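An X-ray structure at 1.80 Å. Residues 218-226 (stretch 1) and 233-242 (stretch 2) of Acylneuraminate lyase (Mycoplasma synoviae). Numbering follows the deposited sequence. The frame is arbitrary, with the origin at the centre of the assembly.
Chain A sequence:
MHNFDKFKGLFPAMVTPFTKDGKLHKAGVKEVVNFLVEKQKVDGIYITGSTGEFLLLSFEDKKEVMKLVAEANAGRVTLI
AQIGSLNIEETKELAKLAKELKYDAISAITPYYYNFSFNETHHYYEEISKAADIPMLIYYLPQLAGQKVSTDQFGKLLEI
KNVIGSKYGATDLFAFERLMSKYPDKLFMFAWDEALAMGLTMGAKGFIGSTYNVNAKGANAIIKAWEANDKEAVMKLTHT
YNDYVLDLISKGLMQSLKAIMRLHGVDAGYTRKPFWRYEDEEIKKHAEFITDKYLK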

# COMPACT_ATOMS: atom_id res chain seq x y z
N GLY A 218 -6.26 -13.40 -30.91
CA GLY A 218 -6.81 -12.13 -30.41
C GLY A 218 -5.69 -11.16 -30.07
O GLY A 218 -5.80 -9.96 -30.35
N ALA A 219 -4.58 -11.70 -29.58
CA ALA A 219 -3.41 -10.85 -29.27
C ALA A 219 -2.69 -10.40 -30.54
O ALA A 219 -2.32 -9.20 -30.69
CB ALA A 219 -2.45 -11.60 -28.32
N ASN A 220 -2.51 -11.33 -31.48
CA ASN A 220 -1.94 -10.98 -32.78
C ASN A 220 -2.77 -9.95 -33.51
O ASN A 220 -2.21 -9.11 -34.20
CB ASN A 220 -1.72 -12.21 -33.67
CG ASN A 220 -0.41 -12.91 -33.38
OD1 ASN A 220 -0.34 -14.16 -33.34
ND2 ASN A 220 0.62 -12.13 -33.17
N ALA A 221 -4.10 -9.99 -33.32
CA ALA A 221 -4.95 -9.04 -34.01
C ALA A 221 -4.59 -7.63 -33.55
O ALA A 221 -4.59 -6.69 -34.36
CB ALA A 221 -6.45 -9.35 -33.78
N ILE A 222 -4.29 -7.50 -32.27
CA ILE A 222 -3.90 -6.19 -31.71
C ILE A 222 -2.55 -5.74 -32.31
O ILE A 222 -2.41 -4.61 -32.77
CB ILE A 222 -3.80 -6.22 -30.17
CG1 ILE A 222 -5.19 -6.44 -29.54
CG2 ILE A 222 -3.22 -4.91 -29.62
CD1 ILE A 222 -5.08 -6.93 -28.11
N ILE A 223 -1.59 -6.65 -32.34
CA ILE A 223 -0.27 -6.32 -32.89
C ILE A 223 -0.41 -5.91 -34.35
O ILE A 223 0.16 -4.90 -34.78
CB ILE A 223 0.70 -7.51 -32.76
CG1 ILE A 223 0.96 -7.81 -31.28
CG2 ILE A 223 2.03 -7.18 -33.53
CD1 ILE A 223 1.75 -9.10 -30.99
N LYS A 224 -1.17 -6.69 -35.12
CA LYS A 224 -1.32 -6.38 -36.56
C LYS A 224 -2.01 -5.04 -36.77
O LYS A 224 -1.59 -4.24 -37.62
CB LYS A 224 -2.04 -7.51 -37.31
CG LYS A 224 -1.26 -8.85 -37.30
CD LYS A 224 0.24 -8.72 -37.71
CE LYS A 224 0.41 -8.80 -39.22
NZ LYS A 224 1.75 -9.37 -39.63
N ALA A 225 -3.05 -4.76 -35.99
CA ALA A 225 -3.73 -3.45 -36.06
C ALA A 225 -2.78 -2.30 -35.69
O ALA A 225 -2.80 -1.24 -36.33
CB ALA A 225 -5.01 -3.44 -35.14
N TRP A 226 -1.96 -2.52 -34.68
CA TRP A 226 -0.99 -1.53 -34.24
C TRP A 226 0.02 -1.28 -35.34
O TRP A 226 0.26 -0.12 -35.68
CB TRP A 226 -0.30 -1.98 -32.93
CG TRP A 226 0.59 -0.94 -32.36
CD1 TRP A 226 0.23 0.11 -31.54
CD2 TRP A 226 1.98 -0.81 -32.60
NE1 TRP A 226 1.33 0.86 -31.23
CE2 TRP A 226 2.42 0.31 -31.86
CE3 TRP A 226 2.91 -1.56 -33.33
CZ2 TRP A 226 3.75 0.73 -31.86
CZ3 TRP A 226 4.24 -1.15 -33.32
CH2 TRP A 226 4.65 -0.01 -32.59
N ALA A 233 -8.90 0.25 -34.27
CA ALA A 233 -8.93 -1.21 -34.11
C ALA A 233 -8.09 -1.63 -32.91
O ALA A 233 -8.49 -2.53 -32.16
CB ALA A 233 -8.46 -1.95 -35.39
N VAL A 234 -6.96 -0.96 -32.71
CA VAL A 234 -6.12 -1.28 -31.53
C VAL A 234 -6.98 -1.11 -30.26
O VAL A 234 -6.95 -1.95 -29.37
CB VAL A 234 -4.88 -0.39 -31.45
CG1 VAL A 234 -4.18 -0.56 -30.09
CG2 VAL A 234 -3.91 -0.73 -32.58
N MET A 235 -7.70 0.00 -30.18
CA MET A 235 -8.60 0.24 -29.03
C MET A 235 -9.67 -0.83 -28.89
O MET A 235 -9.85 -1.39 -27.82
CB MET A 235 -9.29 1.60 -29.14
CG MET A 235 -8.28 2.73 -29.26
SD MET A 235 -9.09 4.32 -29.55
CE MET A 235 -7.71 5.23 -30.26
N LYS A 236 -10.42 -1.07 -29.97
CA LYS A 236 -11.54 -2.00 -29.95
C LYS A 236 -11.06 -3.42 -29.63
O LYS A 236 -11.65 -4.08 -28.78
CB LYS A 236 -12.28 -1.95 -31.30
CG LYS A 236 -13.39 -3.00 -31.44
CD LYS A 236 -14.09 -2.90 -32.82
CE LYS A 236 -14.80 -4.23 -33.16
NZ LYS A 236 -13.78 -5.32 -33.43
N LEU A 237 -9.98 -3.85 -30.28
CA LEU A 237 -9.45 -5.21 -30.07
C LEU A 237 -8.84 -5.39 -28.67
O LEU A 237 -8.84 -6.50 -28.12
CB LEU A 237 -8.40 -5.58 -31.14
CG LEU A 237 -8.95 -5.67 -32.57
CD1 LEU A 237 -7.75 -5.67 -33.53
CD2 LEU A 237 -9.85 -6.90 -32.80
N THR A 238 -8.32 -4.30 -28.12
CA THR A 238 -7.83 -4.33 -26.75
C THR A 238 -9.02 -4.47 -25.78
O THR A 238 -8.96 -5.27 -24.83
CB THR A 238 -7.01 -3.08 -26.41
OG1 THR A 238 -5.78 -3.10 -27.16
CG2 THR A 238 -6.68 -3.02 -24.87
N HIS A 239 -10.09 -3.71 -26.02
CA HIS A 239 -11.27 -3.83 -25.13
C HIS A 239 -11.80 -5.25 -25.15
O HIS A 239 -12.08 -5.82 -24.10
CB HIS A 239 -12.36 -2.82 -25.53
CG HIS A 239 -11.91 -1.39 -25.40
ND1 HIS A 239 -11.08 -0.96 -24.38
CD2 HIS A 239 -12.16 -0.30 -26.17
CE1 HIS A 239 -10.84 0.34 -24.52
NE2 HIS A 239 -11.50 0.77 -25.59
N THR A 240 -11.85 -5.84 -26.35
CA THR A 240 -12.27 -7.24 -26.48
C THR A 240 -11.32 -8.18 -25.75
O THR A 240 -11.76 -9.03 -24.99
CB THR A 240 -12.41 -7.65 -27.95
OG1 THR A 240 -13.42 -6.81 -28.52
CG2 THR A 240 -12.87 -9.12 -28.06
N TYR A 241 -10.02 -8.03 -26.00
CA TYR A 241 -9.01 -8.87 -25.35
C TYR A 241 -9.09 -8.78 -23.83
O TYR A 241 -9.00 -9.76 -23.11
CB TYR A 241 -7.59 -8.52 -25.85
CG TYR A 241 -6.64 -9.67 -25.63
CD1 TYR A 241 -6.59 -10.74 -26.53
CD2 TYR A 241 -5.87 -9.73 -24.46
CE1 TYR A 241 -5.76 -11.83 -26.31
CE2 TYR A 241 -5.03 -10.83 -24.21
CZ TYR A 241 -4.99 -11.87 -25.16
OH TYR A 241 -4.17 -12.94 -24.95
N ASN A 242 -9.26 -7.58 -23.33
CA ASN A 242 -9.26 -7.44 -21.86
C ASN A 242 -10.57 -7.93 -21.27
O ASN A 242 -10.57 -8.42 -20.16
CB ASN A 242 -8.95 -6.00 -21.47
CG ASN A 242 -7.45 -5.66 -21.71
OD1 ASN A 242 -6.70 -6.51 -22.20
ND2 ASN A 242 -7.03 -4.45 -21.34
O HOH W 1 -8.52 -9.00 -29.44

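The two helices pack almost antiparallel, at 166° between their N-to-C directions, and their axes approach to 8.7 Å. No direct hydrogen bond crosses between them; the 446 Å² they bury is chiefly a matter of apolar fit.

Small residues on the first helix make the hollows. Gly-218 has no side chain, and an ideal CB there would lie a tight 3.3 Å from Tyr-241 CD1, so the tyrosine ring can rest against bare backbone: Tyr-241 CE1 is 3.5 Å from Ala-219 N. Ala-221 and Ala-225, one turn apart, both point toward the second helix and receive Leu-237, whose CD1 lies 3.9 Å from each CB and 3.4 Å from Ala-221 O.

Ile-222 is the reciprocal bump. Its CA-to-CB bond points sideways, but with chi1 m and chi2 t its end comes nearer, placing CG1 3.7 Å from Leu-237 CB and CD1 3.7 Å from Tyr-241 CB. At the other end, Val-234 CG2 sits 3.4 Å from Trp-226 N and 3.9 Å from Ala-225 CB, while Ala-225 CB meets Ala-233 CB at 3.8 Å.

Thr-238 turns its hydroxyl back on its own helix, OG1 donating to Val-234 O at 2.8 Å. One water bridges the helices, donating to Gly-218 O (3.0 Å) and Leu-237 O (2.8 Å).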